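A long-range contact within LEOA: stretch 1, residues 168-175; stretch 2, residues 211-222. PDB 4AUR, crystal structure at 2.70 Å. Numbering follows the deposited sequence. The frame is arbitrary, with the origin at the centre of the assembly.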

# COMPACT_ATOMS: atom_id res chain seq x y z
N LYS A 168 37.22 -7.12 -6.37
CA LYS A 168 37.05 -6.29 -7.56
C LYS A 168 36.93 -7.09 -8.84
O LYS A 168 37.36 -6.66 -9.91
CB LYS A 168 38.23 -5.34 -7.71
CG LYS A 168 38.47 -4.45 -6.52
CD LYS A 168 37.48 -3.30 -6.48
CE LYS A 168 37.86 -2.29 -7.54
NZ LYS A 168 36.78 -1.30 -7.76
N LEU A 169 36.31 -8.26 -8.75
CA LEU A 169 36.12 -9.09 -9.92
C LEU A 169 35.16 -8.42 -10.92
O LEU A 169 35.42 -8.42 -12.12
CB LEU A 169 35.61 -10.47 -9.47
CG LEU A 169 35.25 -11.61 -10.44
CD1 LEU A 169 35.06 -12.89 -9.66
CD2 LEU A 169 33.98 -11.32 -11.20
N SER A 170 34.07 -7.82 -10.44
CA SER A 170 33.12 -7.16 -11.34
C SER A 170 33.77 -6.04 -12.14
O SER A 170 33.20 -5.63 -13.14
CB SER A 170 31.89 -6.61 -10.59
OG SER A 170 32.15 -5.34 -9.98
N SER A 171 34.92 -5.53 -11.69
CA SER A 171 35.57 -4.39 -12.34
C SER A 171 36.97 -4.69 -12.89
O SER A 171 37.72 -3.78 -13.22
CB SER A 171 35.60 -3.19 -11.38
OG SER A 171 36.48 -3.34 -10.30
N THR A 172 37.30 -5.97 -13.02
CA THR A 172 38.58 -6.40 -13.56
C THR A 172 38.44 -7.12 -14.89
O THR A 172 37.67 -8.07 -15.00
CB THR A 172 39.24 -7.36 -12.59
OG1 THR A 172 39.55 -6.65 -11.40
CG2 THR A 172 40.49 -7.94 -13.18
N ILE A 173 39.20 -6.67 -15.89
CA ILE A 173 39.33 -7.38 -17.16
C ILE A 173 40.69 -8.03 -17.25
O ILE A 173 41.73 -7.34 -17.25
CB ILE A 173 39.24 -6.44 -18.38
CG1 ILE A 173 37.88 -5.77 -18.47
CG2 ILE A 173 39.43 -7.24 -19.65
CD1 ILE A 173 37.94 -4.43 -19.16
N PHE A 174 40.69 -9.36 -17.34
CA PHE A 174 41.92 -10.07 -17.68
C PHE A 174 42.11 -10.01 -19.19
O PHE A 174 41.19 -10.32 -19.97
CB PHE A 174 41.87 -11.49 -17.20
CG PHE A 174 41.91 -11.58 -15.73
CD1 PHE A 174 43.10 -11.62 -15.07
CD2 PHE A 174 40.74 -11.55 -15.00
CE1 PHE A 174 43.14 -11.65 -13.70
CE2 PHE A 174 40.77 -11.59 -13.62
CZ PHE A 174 41.98 -11.64 -12.98
N VAL A 175 43.31 -9.59 -19.57
CA VAL A 175 43.57 -9.21 -20.93
C VAL A 175 44.64 -10.13 -21.44
O VAL A 175 45.81 -9.97 -21.10
CB VAL A 175 44.03 -7.76 -20.99
CG1 VAL A 175 44.51 -7.39 -22.38
CG2 VAL A 175 42.88 -6.87 -20.56
N ASP A 211 39.94 -19.34 -5.15
CA ASP A 211 38.79 -20.07 -4.59
C ASP A 211 37.47 -19.70 -5.23
O ASP A 211 36.47 -19.70 -4.54
CB ASP A 211 38.62 -19.84 -3.07
CG ASP A 211 39.94 -19.93 -2.27
OD1 ASP A 211 41.00 -20.26 -2.85
OD2 ASP A 211 39.88 -19.67 -1.05
N LEU A 212 37.43 -19.36 -6.51
CA LEU A 212 36.18 -18.82 -7.09
C LEU A 212 35.11 -19.87 -7.17
O LEU A 212 35.40 -21.05 -7.37
CB LEU A 212 36.38 -18.26 -8.48
CG LEU A 212 37.39 -17.14 -8.74
CD1 LEU A 212 37.30 -16.74 -10.21
CD2 LEU A 212 37.17 -15.93 -7.86
N THR A 213 33.86 -19.46 -7.01
CA THR A 213 32.74 -20.37 -7.18
C THR A 213 32.41 -20.41 -8.64
O THR A 213 32.94 -19.62 -9.43
CB THR A 213 31.50 -19.89 -6.44
OG1 THR A 213 31.10 -18.62 -6.98
CG2 THR A 213 31.78 -19.76 -4.93
N ALA A 214 31.51 -21.33 -9.00
CA ALA A 214 31.14 -21.51 -10.40
C ALA A 214 30.49 -20.25 -10.91
O ALA A 214 30.71 -19.88 -12.06
CB ALA A 214 30.22 -22.71 -10.58
N GLN A 215 29.71 -19.58 -10.06
CA GLN A 215 29.01 -18.37 -10.47
C GLN A 215 29.94 -17.19 -10.68
O GLN A 215 29.76 -16.40 -11.59
CB GLN A 215 27.92 -17.99 -9.47
CG GLN A 215 26.58 -18.65 -9.79
CD GLN A 215 25.70 -18.84 -8.56
OE1 GLN A 215 25.15 -17.88 -8.00
NE2 GLN A 215 25.58 -20.10 -8.13
N GLU A 216 30.95 -17.08 -9.82
CA GLU A 216 31.96 -16.05 -9.97
C GLU A 216 32.74 -16.28 -11.24
O GLU A 216 33.01 -15.34 -11.97
CB GLU A 216 32.90 -16.04 -8.77
CG GLU A 216 32.23 -15.55 -7.50
CD GLU A 216 33.11 -15.68 -6.28
OE1 GLU A 216 33.53 -16.80 -5.95
OE2 GLU A 216 33.40 -14.65 -5.65
N CYS A 217 33.07 -17.53 -11.54
CA CYS A 217 33.73 -17.86 -12.81
C CYS A 217 33.02 -17.31 -14.05
O CYS A 217 33.66 -16.78 -14.95
CB CYS A 217 33.95 -19.37 -12.93
SG CYS A 217 35.30 -19.90 -11.87
N GLU A 218 31.70 -17.42 -14.09
CA GLU A 218 30.92 -16.88 -15.19
C GLU A 218 31.00 -15.34 -15.22
O GLU A 218 30.93 -14.73 -16.30
CB GLU A 218 29.46 -17.32 -15.04
CG GLU A 218 29.24 -18.83 -15.09
CD GLU A 218 27.78 -19.22 -14.84
OE1 GLU A 218 26.96 -19.07 -15.78
OE2 GLU A 218 27.44 -19.68 -13.71
N GLN A 219 31.14 -14.71 -14.06
CA GLN A 219 31.26 -13.26 -13.98
C GLN A 219 32.60 -12.74 -14.48
O GLN A 219 32.74 -11.55 -14.73
CB GLN A 219 31.04 -12.77 -12.54
CG GLN A 219 29.58 -12.61 -12.17
CD GLN A 219 29.36 -12.41 -10.67
OE1 GLN A 219 30.22 -11.86 -9.96
NE2 GLN A 219 28.19 -12.85 -10.18
N LEU A 220 33.59 -13.61 -14.62
CA LEU A 220 34.92 -13.17 -15.01
C LEU A 220 34.89 -12.45 -16.34
O LEU A 220 34.17 -12.83 -17.26
CB LEU A 220 35.87 -14.36 -15.13
CG LEU A 220 36.37 -14.92 -13.81
CD1 LEU A 220 37.01 -16.27 -14.03
CD2 LEU A 220 37.36 -13.97 -13.16
N ASN A 221 35.71 -11.42 -16.44
CA ASN A 221 35.86 -10.69 -17.67
C ASN A 221 37.17 -11.01 -18.34
O ASN A 221 38.21 -10.62 -17.84
CB ASN A 221 35.78 -9.21 -17.37
CG ASN A 221 34.42 -8.80 -16.86
OD1 ASN A 221 34.27 -8.31 -15.73
ND2 ASN A 221 33.40 -9.01 -17.69
N ILE A 222 37.12 -11.72 -19.46
CA ILE A 222 38.33 -12.04 -20.20
C ILE A 222 38.24 -11.60 -21.66
O ILE A 222 37.21 -11.76 -22.31
CB ILE A 222 38.68 -13.54 -20.15
CG1 ILE A 222 38.71 -14.02 -18.70
CG2 ILE A 222 40.05 -13.78 -20.78
CD1 ILE A 222 38.92 -15.51 -18.55

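The two stretches meet as neighbouring parallel strands, with apolar packing beside them. Together they bury 466 Å² against each other. A single hydrogen bond crosses between them: Phe174 N donates to Asn221 O at 2.8 Å. Phe174 pairs with Ile222, with Phe174 CA 4.8 Å from Ile222 CA. Ile173 CA is also 4.8 Å from Asn221 CA, but that pairing is loose. Two CA-H...O contacts add to the pairing. Ile173 CA lies 3.5 Å from Asn221 O, and Ile222 CA lies 3.3 Å from Phe174 O. Asn221 O therefore receives both the amide of Phe174 and the CA-H of Ile173.

Side chains alternate along the strands. Ile173 and Asn221 share one face, Phe174 and Ile222 the other. On the latter face, Phe174 CB is 4.3 Å from Ile222 CG1. Phe174 CE2 is also 4.2 Å from Leu220 CD2. Phe174 is aromatic and Ile222 is beta-branched, types common in strands.

Leu169 is the main apolar contact before the strand. It is buried, its CA-to-CB bond points toward stretch 2, and that stretch covers 118 Å² of it. With both chi angles t, its branched end reaches the helix and its flanks. Leu169 CD1 is 4.1 Å from Leu212 CD2 and 3.9 Å from Glu216 CB. Leu169 CD2 is 3.5 Å from Gln219 CB, and Leu169 CG is 4.2 Å from Leu220 CD2. Glu216 and Gln219 thus offer aliphatic carbon here, although both end in polar groups.

Asn221 packs closely by its carbon: its CB is 3.2 Å from Thr172 O. Asn221 OD1 lies 3.5 Å from the same Thr172 O, but both are acceptors and no bond forms.

Each stretch also has hydrogen bonds of its own. Thr172 OG1 donates to Lys168 O at 2.6 Å, linking the first strand residue back to Lys168. Thr213 OG1 caps the helix, accepting from Glu216 N at 3.2 Å. In return, Thr213 N donates to Glu216 OE1 at 2.9 Å.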